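Local coordinates for integron gene cassette protein HFX_CASS2 (Uncultured bacterium, PDB 3FXH) that is of unknown function but is encoded by a mobile integron gene cassette and adopts a helical fold without beta strands in a two-chain assembly, at residues Q52-S57 against R100-V105; V105-F110 against L117-N122. All coordinates share one frame; numbering follows the deposited sequence.

Contact 1: residues Q52-S57 against R100-V105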
loop_
_atom_site.group_PDB
_atom_site.type_symbol
_atom_site.label_atom_id
_atom_site.label_comp_id
_atom_site.label_asym_id
_atom_site.label_seq_id
_atom_site.Cartn_x
_atom_site.Cartn_y
_atom_site.Cartn_z
ATOM N N GLN A 52 10.126 4.950 -16.693
ATOM C CA GLN A 52 11.249 4.910 -15.768
ATOM C C GLN A 52 11.065 3.793 -14.746
ATOM O O GLN A 52 12.026 3.117 -14.385
ATOM C CB GLN A 52 11.440 6.251 -15.061
ATOM C CG GLN A 52 12.625 6.261 -14.126
ATOM C CD GLN A 52 12.846 7.602 -13.470
ATOM O OE1 GLN A 52 11.949 8.142 -12.815
ATOM N NE2 GLN A 52 14.043 8.155 -13.644
ATOM N N PHE A 53 9.833 3.594 -14.277
ATOM C CA PHE A 53 9.593 2.549 -13.301
ATOM C C PHE A 53 9.937 1.173 -13.878
ATOM O O PHE A 53 10.602 0.373 -13.225
ATOM C CB PHE A 53 8.160 2.551 -12.754
ATOM C CG PHE A 53 7.872 1.347 -11.902
ATOM C CD1 PHE A 53 8.359 1.279 -10.612
ATOM C CD2 PHE A 53 7.208 0.247 -12.428
ATOM C CE1 PHE A 53 8.157 0.146 -9.841
ATOM C CE2 PHE A 53 6.998 -0.884 -11.673
ATOM C CZ PHE A 53 7.472 -0.939 -10.371
ATOM N N HIS A 54 9.498 0.898 -15.107
ATOM C CA HIS A 54 9.773 -0.400 -15.718
ATOM C C HIS A 54 11.264 -0.603 -16.003
ATOM O O HIS A 54 11.783 -1.716 -15.885
ATOM C CB HIS A 54 8.919 -0.612 -16.985
ATOM C CG HIS A 54 7.500 -0.976 -16.683
ATOM N ND1 HIS A 54 7.134 -2.227 -16.225
ATOM C CD2 HIS A 54 6.361 -0.245 -16.729
ATOM C CE1 HIS A 54 5.830 -2.248 -16.001
ATOM N NE2 HIS A 54 5.338 -1.059 -16.302
ATOM N N GLU A 55 11.950 0.476 -16.363
ATOM C CA GLU A 55 13.386 0.417 -16.628
ATOM C C GLU A 55 14.167 0.102 -15.346
ATOM O O GLU A 55 14.977 -0.826 -15.306
ATOM C CB GLU A 55 13.859 1.739 -17.244
ATOM C CG GLU A 55 15.365 1.918 -17.321
ATOM C CD GLU A 55 15.760 3.203 -18.042
ATOM O OE1 GLU A 55 14.886 3.806 -18.702
ATOM O OE2 GLU A 55 16.941 3.607 -17.948
ATOM N N LEU A 56 13.909 0.872 -14.294
ATOM C CA LEU A 56 14.573 0.655 -13.009
ATOM C C LEU A 56 14.336 -0.752 -12.451
ATOM O O LEU A 56 15.254 -1.392 -11.948
ATOM C CB LEU A 56 14.118 1.707 -11.997
ATOM C CG LEU A 56 14.507 3.137 -12.390
ATOM C CD1 LEU A 56 13.923 4.134 -11.409
ATOM C CD2 LEU A 56 16.020 3.260 -12.452
ATOM N N SER A 57 13.094 -1.218 -12.536
ATOM C CA SER A 57 12.730 -2.529 -12.017
ATOM C C SER A 57 13.418 -3.636 -12.801
ATOM O O SER A 57 13.931 -4.590 -12.220
ATOM C CB SER A 57 11.216 -2.726 -12.068
ATOM O OG SER A 57 10.559 -1.737 -11.296
ATOM N N ARG A 100 10.853 -8.915 -11.623
ATOM C CA ARG A 100 9.989 -10.014 -12.060
ATOM C C ARG A 100 8.546 -9.570 -12.275
ATOM O O ARG A 100 7.937 -9.866 -13.303
ATOM C CB ARG A 100 10.013 -11.161 -11.046
ATOM C CG ARG A 100 11.327 -11.922 -10.995
ATOM C CD ARG A 100 11.223 -13.158 -10.107
ATOM N NE ARG A 100 11.300 -12.863 -8.674
ATOM C CZ ARG A 100 10.271 -12.938 -7.835
ATOM N NH1 ARG A 100 9.070 -13.275 -8.284
ATOM N NH2 ARG A 100 10.443 -12.674 -6.545
ATOM N N HIS A 101 7.994 -8.874 -11.287
ATOM C CA HIS A 101 6.601 -8.458 -11.362
ATOM C C HIS A 101 6.382 -7.361 -12.405
ATOM O O HIS A 101 5.402 -7.402 -13.155
ATOM C CB HIS A 101 6.071 -8.059 -9.978
ATOM C CG HIS A 101 5.946 -9.210 -9.028
ATOM N ND1 HIS A 101 4.842 -10.038 -9.000
ATOM C CD2 HIS A 101 6.785 -9.675 -8.071
ATOM C CE1 HIS A 101 5.009 -10.961 -8.069
ATOM N NE2 HIS A 101 6.180 -10.762 -7.489
ATOM N N ALA A 102 7.298 -6.400 -12.484
ATOM C CA ALA A 102 7.138 -5.316 -13.454
ATOM C C ALA A 102 7.314 -5.830 -14.886
ATOM O O ALA A 102 6.968 -5.141 -15.844
ATOM C CB ALA A 102 8.100 -4.179 -13.171
ATOM N N ASN A 103 7.867 -7.034 -15.021
ATOM C CA ASN A 103 7.964 -7.700 -16.324
ATOM C C ASN A 103 6.627 -8.261 -16.816
ATOM O O ASN A 103 6.493 -8.592 -17.984
ATOM C CB ASN A 103 9.004 -8.832 -16.271
ATOM C CG ASN A 103 9.093 -9.621 -17.575
ATOM O OD1 ASN A 103 9.648 -9.147 -18.565
ATOM N ND2 ASN A 103 8.563 -10.843 -17.569
ATOM N N THR A 104 5.639 -8.374 -15.932
ATOM C CA THR A 104 4.384 -9.029 -16.311
ATOM C C THR A 104 3.129 -8.191 -16.074
ATOM O O THR A 104 2.070 -8.506 -16.616
ATOM C CB THR A 104 4.200 -10.387 -15.600
ATOM O OG1 THR A 104 4.037 -10.170 -14.193
ATOM C CG2 THR A 104 5.396 -11.293 -15.848
ATOM N N VAL A 105 3.227 -7.142 -15.262
ATOM C CA VAL A 105 2.080 -6.261 -15.073
ATOM C C VAL A 105 2.322 -4.875 -15.646
ATOM O O VAL A 105 3.458 -4.498 -15.907
ATOM C CB VAL A 105 1.659 -6.156 -13.588
ATOM C CG1 VAL A 105 1.350 -7.556 -13.043
ATOM C CG2 VAL A 105 2.757 -5.457 -12.755
#
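F53 O is gripped twice by S57, a residue that, like F53, packs on A102: S57 OG donates to it over 2.9 Å, and S57 N adds the ordinary helical bond. The two donors approach from opposite faces of the carbonyl plane, the hydroxyl at a C=O...O angle of 146°. With its hydroxyl turned back along its own helix, S57 offers its methylene carbon to the other segment, and S57 CB meets A102 CB at 3.6 Å. F53 CE2 reaches the same methyl at 3.8 Å, so A102 CB packs against the rim of a phenyl ring and a serine methylene on the same helix.

The polar bridge is made by H54. Its CG stands beside the backbone N (chi1 -77°), which carries the imidazole across to the end of the facing segment. There H54 ND1 lies 2.9 Å from A102 O, but the N-H...O angle of 121° makes this a weak, bent bond. The carbonyl sits at the ring edge, near its plane. Another acceptor, V105 O, also lies along that edge, 3.3 Å from H54 CE1. A leucine in place of H54 has no N-H to give, which would probably leave A102 O without this weak bond and the 100-105 turn held to this helix by little but apolar packing.

Three donors, V105 N, T104 N and T104 OG1, converge on H101 O and tighten that turn. The contact thus sets helix 50-58 against the C-terminal part of helix 88-102 and the turn after it, while F62 meets the F53 ring edge-to-face and A116 and I123 of helix 116-131 pack on that same ring.

Contact 2: residues V105-F110 against L117-N122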
loop_
_atom_site.group_PDB
_atom_site.type_symbol
_atom_site.label_atom_id
_atom_site.label_comp_id
_atom_site.label_asym_id
_atom_site.label_seq_id
_atom_site.Cartn_x
_atom_site.Cartn_y
_atom_site.Cartn_z
ATOM N N VAL A 105 3.227 -7.142 -15.262
ATOM C CA VAL A 105 2.080 -6.261 -15.073
ATOM C C VAL A 105 2.322 -4.875 -15.646
ATOM O O VAL A 105 3.458 -4.498 -15.907
ATOM C CB VAL A 105 1.659 -6.156 -13.588
ATOM C CG1 VAL A 105 1.350 -7.556 -13.043
ATOM C CG2 VAL A 105 2.757 -5.457 -12.755
ATOM N N VAL A 106 1.241 -4.132 -15.851
ATOM C CA VAL A 106 1.323 -2.730 -16.249
ATOM C C VAL A 106 0.346 -1.884 -15.447
ATOM O O VAL A 106 -0.509 -2.407 -14.726
ATOM C CB VAL A 106 1.002 -2.531 -17.735
ATOM C CG1 VAL A 106 2.030 -3.243 -18.594
ATOM C CG2 VAL A 106 -0.423 -2.995 -18.034
HETATM N N MSE A 107 0.494 -0.567 -15.564
HETATM C CA MSE A 107 -0.340 0.378 -14.838
HETATM C C MSE A 107 -1.809 -0.021 -14.862
HETATM O O MSE A 107 -2.486 -0.020 -13.835
HETATM C CB MSE A 107 -0.192 1.775 -15.447
HETATM C CG MSE A 107 1.209 2.297 -15.432
HETATM SE SE MSE A 107 1.695 2.897 -13.654
HETATM C CE MSE A 107 0.726 4.589 -13.671
ATOM N N GLU A 108 -2.298 -0.353 -16.053
ATOM C CA GLU A 108 -3.725 -0.560 -16.250
ATOM C C GLU A 108 -4.242 -1.805 -15.551
ATOM O O GLU A 108 -5.445 -1.955 -15.361
ATOM C CB GLU A 108 -4.050 -0.622 -17.748
ATOM C CG GLU A 108 -4.016 0.727 -18.447
ATOM C CD GLU A 108 -2.615 1.178 -18.802
ATOM O OE1 GLU A 108 -1.661 0.386 -18.625
ATOM O OE2 GLU A 108 -2.473 2.330 -19.269
ATOM N N ASP A 109 -3.329 -2.703 -15.183
ATOM C CA ASP A 109 -3.703 -3.940 -14.508
ATOM C C ASP A 109 -4.199 -3.621 -13.106
ATOM O O ASP A 109 -4.866 -4.434 -12.478
ATOM C CB ASP A 109 -2.509 -4.902 -14.425
ATOM C CG ASP A 109 -2.228 -5.623 -15.733
ATOM O OD1 ASP A 109 -3.150 -5.792 -16.552
ATOM O OD2 ASP A 109 -1.073 -6.038 -15.933
ATOM N N PHE A 110 -3.855 -2.432 -12.616
ATOM C CA PHE A 110 -4.314 -1.983 -11.315
ATOM C C PHE A 110 -5.156 -0.707 -11.409
ATOM O O PHE A 110 -5.391 0.001 -10.412
ATOM C CB PHE A 110 -3.120 -1.832 -10.376
ATOM C CG PHE A 110 -2.319 -3.099 -10.234
ATOM C CD1 PHE A 110 -2.715 -4.083 -9.343
ATOM C CD2 PHE A 110 -1.192 -3.322 -11.016
ATOM C CE1 PHE A 110 -1.982 -5.258 -9.212
ATOM C CE2 PHE A 110 -0.460 -4.492 -10.891
ATOM C CZ PHE A 110 -0.860 -5.466 -9.994
ATOM N N LEU A 117 4.791 5.291 -9.120
ATOM C CA LEU A 117 5.036 4.991 -7.702
ATOM C C LEU A 117 3.870 4.171 -7.116
ATOM O O LEU A 117 4.028 3.314 -6.221
ATOM C CB LEU A 117 5.233 6.286 -6.915
ATOM C CG LEU A 117 6.490 7.088 -7.253
ATOM C CD1 LEU A 117 6.592 8.309 -6.319
ATOM C CD2 LEU A 117 7.738 6.203 -7.139
ATOM N N LEU A 118 2.683 4.420 -7.641
ATOM C CA LEU A 118 1.504 3.715 -7.146
ATOM C C LEU A 118 1.447 2.309 -7.726
ATOM O O LEU A 118 0.870 1.405 -7.124
ATOM C CB LEU A 118 0.215 4.502 -7.466
ATOM C CG LEU A 118 0.232 5.938 -6.926
ATOM C CD1 LEU A 118 -0.861 6.806 -7.557
ATOM C CD2 LEU A 118 0.100 5.899 -5.387
ATOM N N LEU A 119 2.017 2.118 -8.913
ATOM C CA LEU A 119 2.145 0.761 -9.437
ATOM C C LEU A 119 3.100 -0.020 -8.541
ATOM O O LEU A 119 2.900 -1.205 -8.262
ATOM C CB LEU A 119 2.668 0.788 -10.875
ATOM C CG LEU A 119 3.087 -0.515 -11.569
ATOM C CD1 LEU A 119 1.980 -1.554 -11.572
ATOM C CD2 LEU A 119 3.539 -0.228 -12.996
ATOM N N ALA A 120 4.140 0.659 -8.078
ATOM C CA ALA A 120 5.097 0.025 -7.167
ATOM C C ALA A 120 4.419 -0.459 -5.888
ATOM O O ALA A 120 4.772 -1.522 -5.354
ATOM C CB ALA A 120 6.234 0.978 -6.844
ATOM N N ILE A 121 3.466 0.302 -5.376
ATOM C CA ILE A 121 2.743 -0.130 -4.176
ATOM C C ILE A 121 1.950 -1.414 -4.440
ATOM O O ILE A 121 1.949 -2.346 -3.623
ATOM C CB ILE A 121 1.839 0.977 -3.667
ATOM C CG1 ILE A 121 2.701 2.114 -3.063
ATOM C CG2 ILE A 121 0.814 0.452 -2.674
ATOM C CD1 ILE A 121 1.908 3.334 -2.676
ATOM N N ASN A 122 1.286 -1.477 -5.590
ATOM C CA ASN A 122 0.579 -2.704 -5.963
ATOM C C ASN A 122 1.527 -3.904 -6.084
ATOM O O ASN A 122 1.206 -4.999 -5.627
ATOM C CB ASN A 122 -0.221 -2.495 -7.253
ATOM C CG ASN A 122 -1.519 -1.746 -7.007
ATOM O OD1 ASN A 122 -2.475 -2.316 -6.508
ATOM N ND2 ASN A 122 -1.550 -0.456 -7.349
HETATM O O HOH W 1 -4.029 0.906 -8.094
#
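M107 and L119 bring the backbones nearest, with CA atoms 6.0 Å apart, where the 3-10 turn 107-109 lies beside residues 117-122 of helix 116-131. D109 N to V106 O and F110 N to M107 O close this turn, and D109 OD2 in return accepts V106 N from above its carboxylate plane.

The flat groups that meet are F110 and N122. N122 CB stands over the centre of the phenyl ring, 3.6 Å from the centroid and 12° off the normal, a CH-pi contact by both measures. The amide carries on over the same ring: its plane is only 21° from that of the phenyl, and N122 OD1 comes to 3.3 Å from F110 CD1. What fixes the amide's rotation is its nitrogen. N122 ND2 donates to L118 O at 3.1 Å, and also to a water 2.9 Å away; that water donates in turn to F110 O, bridging helix and loop.

L119 makes the broader apolar contact. Its CG lies opposite the backbone N (chi1 171°), directing the branched end at the loop: L119 CD1 approaches F110 CD2 obliquely at 3.7 Å, the two side chains nearly perpendicular, and V105 CG2 borders the ring in its plane. The selenium of selenomethionine M107 rests 3.6 Å from L119 CB and lies nearly as close to the CD2 branch, its chain bent at both later torsions.

This is a helix-loop-helix connection in a fold without strands: the loop after helix 88-102 packs back on helix 116-131, the helix it leads into; R36 of the second subunit packs on N122, so the loop's landing place borders the dimer interface.

How the contacts relate
Contacts 1 and 2 follow in series along the chain and share V105, the residue at which the turn after helix 88-102 passes into the loop 105-110. Their centres are 9 Å apart. Helix 116-131 joins them in space as well: F53 CE1 lies 3.7 Å from A120 CB, and F53 CD2 is equally close to L119 CD2. That methyl also approaches H54 NE2, at 3.9 Å, so L119 faces both the loop and helix 50-58. The two contacts therefore form one continuous packing region, buried in contact 1 and partly buried in contact 2. Of the two, contact 2 alone is touched by the second subunit.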